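Local coordinates for protein cytosolic ACYL coenzyme A thioester hydrolase (Mus musculus, PDB 2V1O) that hydrolyses fatty acyl-CoAs, preferentially palmitoyl-CoA, to free fatty acids and coenzyme A, this chain being the N-terminal of its two hotdog domains, at residues Val67-Ala72 with Met89-Leu94; Glu44-Ala49 with Lys118-Pro123; Met6-Ala11 with Met62-Val67. All coordinates share one frame; numbering follows the deposited sequence.

Contact 1 of 3, residues Val67-Ala72 with Met89-Leu94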
loop_
_atom_site.group_PDB
_atom_site.type_symbol
_atom_site.label_atom_id
_atom_site.label_comp_id
_atom_site.label_asym_id
_atom_site.label_seq_id
_atom_site.Cartn_x
_atom_site.Cartn_y
_atom_site.Cartn_z
ATOM N N VAL A 67 -13.918 -11.492 -7.042
ATOM C CA VAL A 67 -14.194 -10.970 -5.710
ATOM C C VAL A 67 -13.970 -12.084 -4.699
ATOM O O VAL A 67 -14.590 -13.147 -4.786
ATOM C CB VAL A 67 -15.641 -10.432 -5.563
ATOM C CG1 VAL A 67 -15.929 -10.064 -4.095
ATOM C CG2 VAL A 67 -15.888 -9.234 -6.494
ATOM N N ALA A 68 -13.070 -11.826 -3.757
ATOM C CA ALA A 68 -12.835 -12.714 -2.627
ATOM C C ALA A 68 -13.874 -12.431 -1.541
ATOM O O ALA A 68 -13.994 -11.299 -1.072
ATOM C CB ALA A 68 -11.442 -12.497 -2.093
ATOM N N HIS A 69 -14.638 -13.451 -1.175
ATOM C CA HIS A 69 -15.609 -13.363 -0.082
ATOM C C HIS A 69 -15.030 -14.105 1.110
ATOM O O HIS A 69 -14.723 -15.281 0.995
ATOM C CB HIS A 69 -16.928 -14.037 -0.474
ATOM C CG HIS A 69 -17.770 -13.249 -1.431
ATOM N ND1 HIS A 69 -17.528 -13.217 -2.788
ATOM C CD2 HIS A 69 -18.888 -12.512 -1.232
ATOM C CE1 HIS A 69 -18.442 -12.466 -3.378
ATOM N NE2 HIS A 69 -19.281 -12.033 -2.457
ATOM N N VAL A 70 -14.884 -13.425 2.246
ATOM C CA VAL A 70 -14.316 -14.045 3.452
ATOM C C VAL A 70 -15.322 -13.984 4.599
ATOM O O VAL A 70 -15.837 -12.913 4.942
ATOM C CB VAL A 70 -12.961 -13.394 3.858
ATOM C CG1 VAL A 70 -12.397 -14.063 5.114
ATOM C CG2 VAL A 70 -11.959 -13.491 2.724
ATOM N N SER A 71 -15.616 -15.143 5.174
ATOM C CA SER A 71 -16.593 -15.239 6.249
ATOM C C SER A 71 -16.026 -16.061 7.404
ATOM O O SER A 71 -15.356 -17.066 7.190
ATOM C CB SER A 71 -17.902 -15.833 5.726
ATOM O OG SER A 71 -17.717 -17.159 5.260
ATOM N N ALA A 72 -16.307 -15.619 8.625
ATOM C CA ALA A 72 -15.729 -16.215 9.821
ATOM C C ALA A 72 -16.800 -16.570 10.837
ATOM O O ALA A 72 -17.854 -15.921 10.915
ATOM C CB ALA A 72 -14.732 -15.263 10.450
ATOM N N MET A 89 -14.436 -17.728 -0.459
ATOM C CA MET A 89 -15.117 -18.054 -1.703
ATOM C C MET A 89 -14.754 -17.005 -2.760
ATOM O O MET A 89 -14.701 -15.802 -2.464
ATOM C CB MET A 89 -16.632 -18.126 -1.463
ATOM C CG MET A 89 -17.459 -18.549 -2.669
ATOM S SD MET A 89 -19.265 -18.374 -2.497
ATOM C CE MET A 89 -19.473 -16.714 -1.833
ATOM N N SER A 90 -14.454 -17.468 -3.971
ATOM C CA SER A 90 -14.209 -16.564 -5.089
ATOM C C SER A 90 -15.505 -16.393 -5.859
ATOM O O SER A 90 -16.289 -17.342 -5.997
ATOM C CB SER A 90 -13.118 -17.095 -6.027
ATOM O OG SER A 90 -13.513 -18.325 -6.600
ATOM N N GLU A 91 -15.734 -15.174 -6.335
ATOM C CA GLU A 91 -16.881 -14.884 -7.169
ATOM C C GLU A 91 -16.413 -14.137 -8.396
ATOM O O GLU A 91 -15.804 -13.063 -8.301
ATOM C CB GLU A 91 -17.927 -14.041 -6.432
ATOM C CG GLU A 91 -19.176 -13.805 -7.267
ATOM C CD GLU A 91 -20.092 -12.714 -6.722
ATOM O OE1 GLU A 91 -19.688 -11.952 -5.819
ATOM O OE2 GLU A 91 -21.220 -12.612 -7.227
ATOM N N ASN A 92 -16.687 -14.722 -9.547
ATOM C CA ASN A 92 -16.444 -14.040 -10.789
ATOM C C ASN A 92 -17.717 -13.282 -11.134
ATOM O O ASN A 92 -18.746 -13.888 -11.449
ATOM C CB ASN A 92 -16.031 -15.027 -11.885
ATOM C CG ASN A 92 -15.632 -14.332 -13.171
ATOM O OD1 ASN A 92 -16.398 -13.559 -13.732
ATOM N ND2 ASN A 92 -14.422 -14.607 -13.643
ATOM N N ILE A 93 -17.649 -11.955 -11.042
ATOM C CA ILE A 93 -18.834 -11.108 -11.240
ATOM C C ILE A 93 -19.188 -10.836 -12.713
ATOM O O ILE A 93 -20.211 -10.209 -13.009
ATOM C CB ILE A 93 -18.766 -9.798 -10.408
ATOM C CG1 ILE A 93 -17.527 -8.973 -10.778
ATOM C CG2 ILE A 93 -18.808 -10.128 -8.891
ATOM C CD1 ILE A 93 -17.387 -7.680 -9.972
ATOM N N LEU A 94 -18.331 -11.293 -13.625
ATOM C CA LEU A 94 -18.648 -11.281 -15.057
ATOM C C LEU A 94 -19.447 -12.520 -15.469
ATOM O O LEU A 94 -20.393 -12.411 -16.249
ATOM C CB LEU A 94 -17.384 -11.165 -15.923
ATOM C CG LEU A 94 -16.370 -10.041 -15.692
ATOM C CD1 LEU A 94 -15.397 -9.998 -16.872
ATOM C CD2 LEU A 94 -17.031 -8.685 -15.496
#
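V67 to H69 pair with M89 to E91 in an antiparallel beta hairpin of the hotdog fold, where strand 67-77 runs beside strand 82-91, their axes 4.7 Å apart in these segments. V67 and E91 form a hydrogen-bonded pair: V67 N donates to E91 O almost straight at 2.8 Å, and E91 N returns a more bent bond to V67 O. H69 and M89 form a second such pair, H69 N reaching M89 O at 2.7 Å. A68 and S90 make the non-hydrogen-bonded pair between them, and S90 CA comes near V67 O in a CA-H...O contact.

V67, H69, M89 and E91 put their side chains on one face of the sheet, A68 and S90 on the other. The latter face packs against M6 and M62, and A68 also touches M25 of helix 19-38. On the former face, E91 CG stands anti to the backbone N (chi1 -176°) and the carboxylate reaches R36 of a second subunit, with which OE2 forms a salt bridge. I32 of that subunit packs on V67. Beyond the paired residues, I93 turns back across V67 at about a right angle, with CG2 of each 3.9 Å apart. The M89 chain lies alongside H69 and bends at chi3 (48°), its CE in CH-pi contact over one ring face, 4.2 Å from the H69 ring centroid.

Contact 2 of 3, residues Glu44-Ala49 with Lys118-Pro123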
loop_
_atom_site.group_PDB
_atom_site.type_symbol
_atom_site.label_atom_id
_atom_site.label_comp_id
_atom_site.label_asym_id
_atom_site.label_seq_id
_atom_site.Cartn_x
_atom_site.Cartn_y
_atom_site.Cartn_z
ATOM N N GLU A 44 -11.444 -6.809 30.925
ATOM C CA GLU A 44 -10.250 -6.022 30.639
ATOM C C GLU A 44 -10.087 -5.877 29.120
ATOM O O GLU A 44 -10.181 -6.869 28.390
ATOM C CB GLU A 44 -9.029 -6.705 31.269
ATOM C CG GLU A 44 -7.735 -5.934 31.155
ATOM C CD GLU A 44 -6.634 -6.510 32.044
ATOM O OE1 GLU A 44 -6.952 -7.246 33.003
ATOM O OE2 GLU A 44 -5.446 -6.226 31.781
ATOM N N ARG A 45 -9.891 -4.641 28.651
ATOM C CA ARG A 45 -9.769 -4.366 27.218
ATOM C C ARG A 45 -8.585 -5.122 26.642
ATOM O O ARG A 45 -7.495 -5.143 27.220
ATOM C CB ARG A 45 -9.646 -2.864 26.927
ATOM C CG ARG A 45 -10.838 -2.025 27.384
ATOM C CD ARG A 45 -12.177 -2.585 26.922
ATOM N NE ARG A 45 -13.239 -1.581 27.002
ATOM C CZ ARG A 45 -14.539 -1.854 27.094
ATOM N NH1 ARG A 45 -14.965 -3.109 27.130
ATOM N NH2 ARG A 45 -15.419 -0.861 27.158
ATOM N N CYS A 46 -8.825 -5.768 25.510
ATOM C CA CYS A 46 -7.834 -6.661 24.936
ATOM C C CYS A 46 -7.902 -6.697 23.423
ATOM O O CYS A 46 -8.870 -6.211 22.807
ATOM C CB CYS A 46 -8.030 -8.067 25.499
ATOM S SG CYS A 46 -9.626 -8.795 25.095
ATOM N N VAL A 47 -6.854 -7.263 22.827
ATOM C CA VAL A 47 -6.849 -7.563 21.400
ATOM C C VAL A 47 -6.449 -9.021 21.230
ATOM O O VAL A 47 -5.533 -9.510 21.894
ATOM C CB VAL A 47 -5.890 -6.642 20.620
ATOM C CG1 VAL A 47 -5.796 -7.076 19.165
ATOM C CG2 VAL A 47 -6.370 -5.202 20.701
ATOM N N ALA A 48 -7.155 -9.714 20.345
ATOM C CA ALA A 48 -6.871 -11.116 20.081
ATOM C C ALA A 48 -5.618 -11.243 19.214
ATOM O O ALA A 48 -5.516 -10.584 18.181
ATOM C CB ALA A 48 -8.059 -11.760 19.398
ATOM N N ALA A 49 -4.671 -12.079 19.649
ATOM C CA ALA A 49 -3.448 -12.375 18.884
ATOM C C ALA A 49 -3.521 -13.763 18.241
ATOM O O ALA A 49 -3.961 -14.719 18.885
ATOM C CB ALA A 49 -2.231 -12.292 19.794
ATOM N N LYS A 118 -0.341 -10.061 28.925
ATOM C CA LYS A 118 -1.279 -10.652 29.880
ATOM C C LYS A 118 -2.402 -11.356 29.135
ATOM O O LYS A 118 -3.185 -10.719 28.432
ATOM C CB LYS A 118 -1.876 -9.615 30.836
ATOM C CG LYS A 118 -2.748 -10.245 31.920
ATOM C CD LYS A 118 -3.592 -9.218 32.659
ATOM C CE LYS A 118 -4.373 -9.868 33.793
ATOM N NZ LYS A 118 -5.247 -8.886 34.493
ATOM N N VAL A 119 -2.470 -12.670 29.316
ATOM C CA VAL A 119 -3.498 -13.511 28.704
ATOM C C VAL A 119 -4.783 -13.410 29.531
ATOM O O VAL A 119 -4.757 -13.548 30.768
ATOM C CB VAL A 119 -3.020 -14.984 28.634
ATOM C CG1 VAL A 119 -4.165 -15.928 28.245
ATOM C CG2 VAL A 119 -1.844 -15.125 27.676
ATOM N N LEU A 120 -5.898 -13.172 28.849
ATOM C CA LEU A 120 -7.176 -12.987 29.528
ATOM C C LEU A 120 -8.123 -14.163 29.334
ATOM O O LEU A 120 -7.965 -14.961 28.405
ATOM C CB LEU A 120 -7.849 -11.694 29.061
ATOM C CG LEU A 120 -7.050 -10.401 29.251
ATOM C CD1 LEU A 120 -7.843 -9.249 28.712
ATOM C CD2 LEU A 120 -6.696 -10.176 30.723
ATOM N N GLU A 121 -9.099 -14.266 30.232
ATOM C CA GLU A 121 -10.165 -15.249 30.113
ATOM C C GLU A 121 -11.127 -14.857 28.990
ATOM O O GLU A 121 -11.508 -13.685 28.849
ATOM C CB GLU A 121 -10.912 -15.403 31.441
ATOM C CG GLU A 121 -10.074 -16.087 32.524
ATOM C CD GLU A 121 -10.771 -16.187 33.877
ATOM O OE1 GLU A 121 -11.919 -15.706 34.021
ATOM O OE2 GLU A 121 -10.158 -16.749 34.810
ATOM N N VAL A 122 -11.497 -15.849 28.187
ATOM C CA VAL A 122 -12.409 -15.663 27.059
ATOM C C VAL A 122 -13.857 -15.897 27.534
ATOM O O VAL A 122 -14.124 -16.882 28.218
ATOM C CB VAL A 122 -12.072 -16.653 25.918
ATOM C CG1 VAL A 122 -13.121 -16.608 24.821
ATOM C CG2 VAL A 122 -10.695 -16.348 25.326
ATOM N N PRO A 123 -14.789 -14.983 27.186
ATOM C CA PRO A 123 -16.202 -15.253 27.495
ATOM C C PRO A 123 -16.705 -16.522 26.781
ATOM O O PRO A 123 -16.334 -16.770 25.643
ATOM C CB PRO A 123 -16.937 -14.014 26.956
ATOM C CG PRO A 123 -15.891 -12.968 26.759
ATOM C CD PRO A 123 -14.594 -13.675 26.529
#
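Charge joins E44 to K118 at the surface, beside an apolar contact in which L120 meets E44 and C46. In the salt bridge, K118 NZ donates to E44 OE1 at 2.8 Å, using the syn lone pair of that oxygen. The two side chains cross at about a right angle, and both are extended; K118 chi4 (-178°) sets NZ at the end of a fully drawn-out chain. The other oxygen, OE2, accepts from S112 OG and N115 ND2, so three donors grip the carboxylate and probably fix its rotation. The aliphatic part of the lysine also lies close, its CD 3.6 Å from E44 OE2.

The apolar part rests on the two methyls of L120. CD1 is pressed against C46 CB at 3.4 Å, tighter than usual for two carbons, and lies equally near E44 O. It also comes within 3.8 Å of E44 CB. CD2 turns to the acid end of the same residue, 3.7 Å from E44 OE1, so the leucine fork spans the glutamate from its backbone to its carboxylate.

No backbone hydrogen bond joins 44-49 to 118-123; both instead bond to the end of strand 98-112: V47 pairs with L111, K118 with S112 and L120 with P110, while R45 pairs with L113 just after it. A49 and V119 touch bound coenzyme A, and C46, V47 and A48 pack on helix 19-38. The contact thus ties the start of strand 46-57, an outermost strand of the chain's hotdog sheet, to the loop between strand 98-112 and helix 130-146.

Contact 3 of 3, residues Met6-Ala11 with Met62-Val67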
loop_
_atom_site.group_PDB
_atom_site.type_symbol
_atom_site.label_atom_id
_atom_site.label_comp_id
_atom_site.label_asym_id
_atom_site.label_seq_id
_atom_site.Cartn_x
_atom_site.Cartn_y
_atom_site.Cartn_z
ATOM N N MET A 6 -9.988 -8.630 -6.396
ATOM C CA MET A 6 -8.568 -8.947 -6.498
ATOM C C MET A 6 -7.905 -8.011 -7.505
ATOM O O MET A 6 -8.425 -7.806 -8.604
ATOM C CB MET A 6 -8.381 -10.412 -6.876
ATOM C CG MET A 6 -8.905 -11.396 -5.827
ATOM S SD MET A 6 -7.934 -11.404 -4.295
ATOM C CE MET A 6 -8.801 -10.137 -3.362
ATOM N N ARG A 7 -6.765 -7.444 -7.097
ATOM C CA ARG A 7 -6.049 -6.410 -7.852
ATOM C C ARG A 7 -4.739 -6.993 -8.403
ATOM O O ARG A 7 -4.292 -8.036 -7.931
ATOM C CB ARG A 7 -5.741 -5.215 -6.931
ATOM C CG ARG A 7 -6.967 -4.583 -6.267
ATOM C CD ARG A 7 -6.592 -3.797 -4.995
ATOM N NE ARG A 7 -6.128 -2.438 -5.274
ATOM C CZ ARG A 7 -5.954 -1.486 -4.352
ATOM N NH1 ARG A 7 -6.216 -1.724 -3.068
ATOM N NH2 ARG A 7 -5.527 -0.282 -4.713
ATOM N N PRO A 8 -4.118 -6.329 -9.402
ATOM C CA PRO A 8 -2.856 -6.838 -9.963
ATOM C C PRO A 8 -1.765 -7.161 -8.930
ATOM O O PRO A 8 -1.056 -8.164 -9.089
ATOM C CB PRO A 8 -2.410 -5.698 -10.882
ATOM C CG PRO A 8 -3.703 -5.119 -11.352
ATOM C CD PRO A 8 -4.565 -5.120 -10.116
ATOM N N ASP A 9 -1.642 -6.342 -7.885
ATOM C CA ASP A 9 -0.618 -6.586 -6.858
ATOM C C ASP A 9 -0.911 -7.802 -5.969
ATOM O O ASP A 9 -0.030 -8.267 -5.246
ATOM C CB ASP A 9 -0.330 -5.331 -6.023
ATOM C CG ASP A 9 0.854 -4.514 -6.569
ATOM O OD1 ASP A 9 1.113 -4.524 -7.788
ATOM O OD2 ASP A 9 1.550 -3.866 -5.756
ATOM N N ASP A 10 -2.135 -8.322 -6.061
ATOM C CA ASP A 10 -2.553 -9.521 -5.337
ATOM C C ASP A 10 -2.179 -10.798 -6.084
ATOM O O ASP A 10 -2.370 -11.886 -5.559
ATOM C CB ASP A 10 -4.068 -9.522 -5.128
ATOM C CG ASP A 10 -4.542 -8.371 -4.279
ATOM O OD1 ASP A 10 -3.899 -8.066 -3.253
ATOM O OD2 ASP A 10 -5.575 -7.777 -4.637
ATOM N N ALA A 11 -1.673 -10.658 -7.310
ATOM C CA ALA A 11 -1.500 -11.802 -8.206
ATOM C C ALA A 11 -0.102 -11.923 -8.794
ATOM O O ALA A 11 0.636 -10.934 -8.906
ATOM C CB ALA A 11 -2.541 -11.769 -9.322
ATOM N N MET A 62 -7.671 -18.162 -7.780
ATOM C CA MET A 62 -8.476 -16.967 -7.910
ATOM C C MET A 62 -7.730 -16.059 -8.875
ATOM O O MET A 62 -6.501 -16.134 -8.984
ATOM C CB MET A 62 -8.629 -16.292 -6.554
ATOM C CG MET A 62 -9.766 -15.284 -6.468
ATOM S SD MET A 62 -9.961 -14.694 -4.776
ATOM C CE MET A 62 -10.117 -16.220 -3.871
ATOM N N CYS A 63 -8.469 -15.206 -9.574
ATOM C CA CYS A 63 -7.882 -14.370 -10.609
ATOM C C CYS A 63 -8.089 -12.905 -10.304
ATOM O O CYS A 63 -9.016 -12.540 -9.577
ATOM C CB CYS A 63 -8.501 -14.701 -11.974
ATOM S SG CYS A 63 -8.235 -16.389 -12.490
ATOM N N ILE A 64 -7.222 -12.066 -10.869
ATOM C CA ILE A 64 -7.427 -10.626 -10.864
ATOM C C ILE A 64 -8.844 -10.346 -11.352
ATOM O O ILE A 64 -9.288 -10.911 -12.365
ATOM C CB ILE A 64 -6.410 -9.898 -11.795
ATOM C CG1 ILE A 64 -4.983 -10.038 -11.259
ATOM C CG2 ILE A 64 -6.763 -8.423 -11.945
ATOM C CD1 ILE A 64 -3.904 -9.788 -12.329
ATOM N N GLY A 65 -9.555 -9.501 -10.610
ATOM C CA GLY A 65 -10.875 -9.050 -11.016
ATOM C C GLY A 65 -12.003 -9.863 -10.409
ATOM O O GLY A 65 -13.157 -9.452 -10.458
ATOM N N GLU A 66 -11.672 -11.027 -9.856
ATOM C CA GLU A 66 -12.653 -11.808 -9.092
ATOM C C GLU A 66 -12.779 -11.231 -7.683
ATOM O O GLU A 66 -11.872 -10.538 -7.208
ATOM C CB GLU A 66 -12.291 -13.299 -9.086
ATOM C CG GLU A 66 -12.340 -13.891 -10.492
ATOM C CD GLU A 66 -12.034 -15.377 -10.564
ATOM O OE1 GLU A 66 -11.295 -15.906 -9.701
ATOM O OE2 GLU A 66 -12.535 -16.014 -11.517
ATOM N N VAL A 67 -13.918 -11.492 -7.042
ATOM C CA VAL A 67 -14.194 -10.970 -5.710
ATOM C C VAL A 67 -13.970 -12.084 -4.699
ATOM O O VAL A 67 -14.590 -13.147 -4.786
ATOM C CB VAL A 67 -15.641 -10.432 -5.563
ATOM C CG1 VAL A 67 -15.929 -10.064 -4.095
ATOM C CG2 VAL A 67 -15.888 -9.234 -6.494
#
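M6 CG stands anti to the carbonyl carbon (chi1 -64°), near E66 O and M62 SD, and I64 CG1, likewise anti to its carbonyl carbon (chi1 -66°), turns to A11. M6 crosses M62 at about a right angle, its CG 3.6 Å from M62 SD. The two sulfurs, M6 SD and M62 SD, lie 3.9 Å apart. I64 CG1 comes 3.6 Å from A11 CB, while its CD1 lies near P8 CA.

M6 is held through both its backbone N-H and its C=O. M6 N donates to E66 O at 2.8 Å, and G65 N donates to M6 O at 2.9 Å, tilted from the carbonyl plane. Both partners belong to the type II beta turn C63-E66, in which G65 adopts a positive phi of 95°. Within the turn E66 OE1 accepts from C63 N, met from above the carboxylate plane. In the facing segment D10 OD2, at the end of the short 3-10 turn 8-10, accepts from R7 N at 2.8 Å; outside the two segments, it has a second partner in R4, to which it forms a salt bridge.

A11 immediately precedes the experimentally identified active-site residue N12. M6 and M62 pack on helix 19-38 through M25 and I22 respectively. The contact thus joins the loop between strand 2-5 and that helix to the loop between strands 46-57 and 67-77.

How the contacts relate
Contacts 1 and 3 lie on the same side of the domain, centres about 11 Å apart, and share V67; contact 2 lies across the chain's centre, its own centre about 31 Å from that of contact 1 and 35 Å from that of contact 3. Contact 1 is buried and built on strand pairing. Contact 3, partly buried, replaces the ladder with a turn gripping one backbone residue and with methionine packing. Contact 2 is at the surface, relying on a salt bridge and leucine methyls. Contacts 1 and 3 touch through side-chain packing and a probable hydrogen bond between E66 and N92. Contacts 1 and 2 reach the same sheet, and all three touch the second subunit.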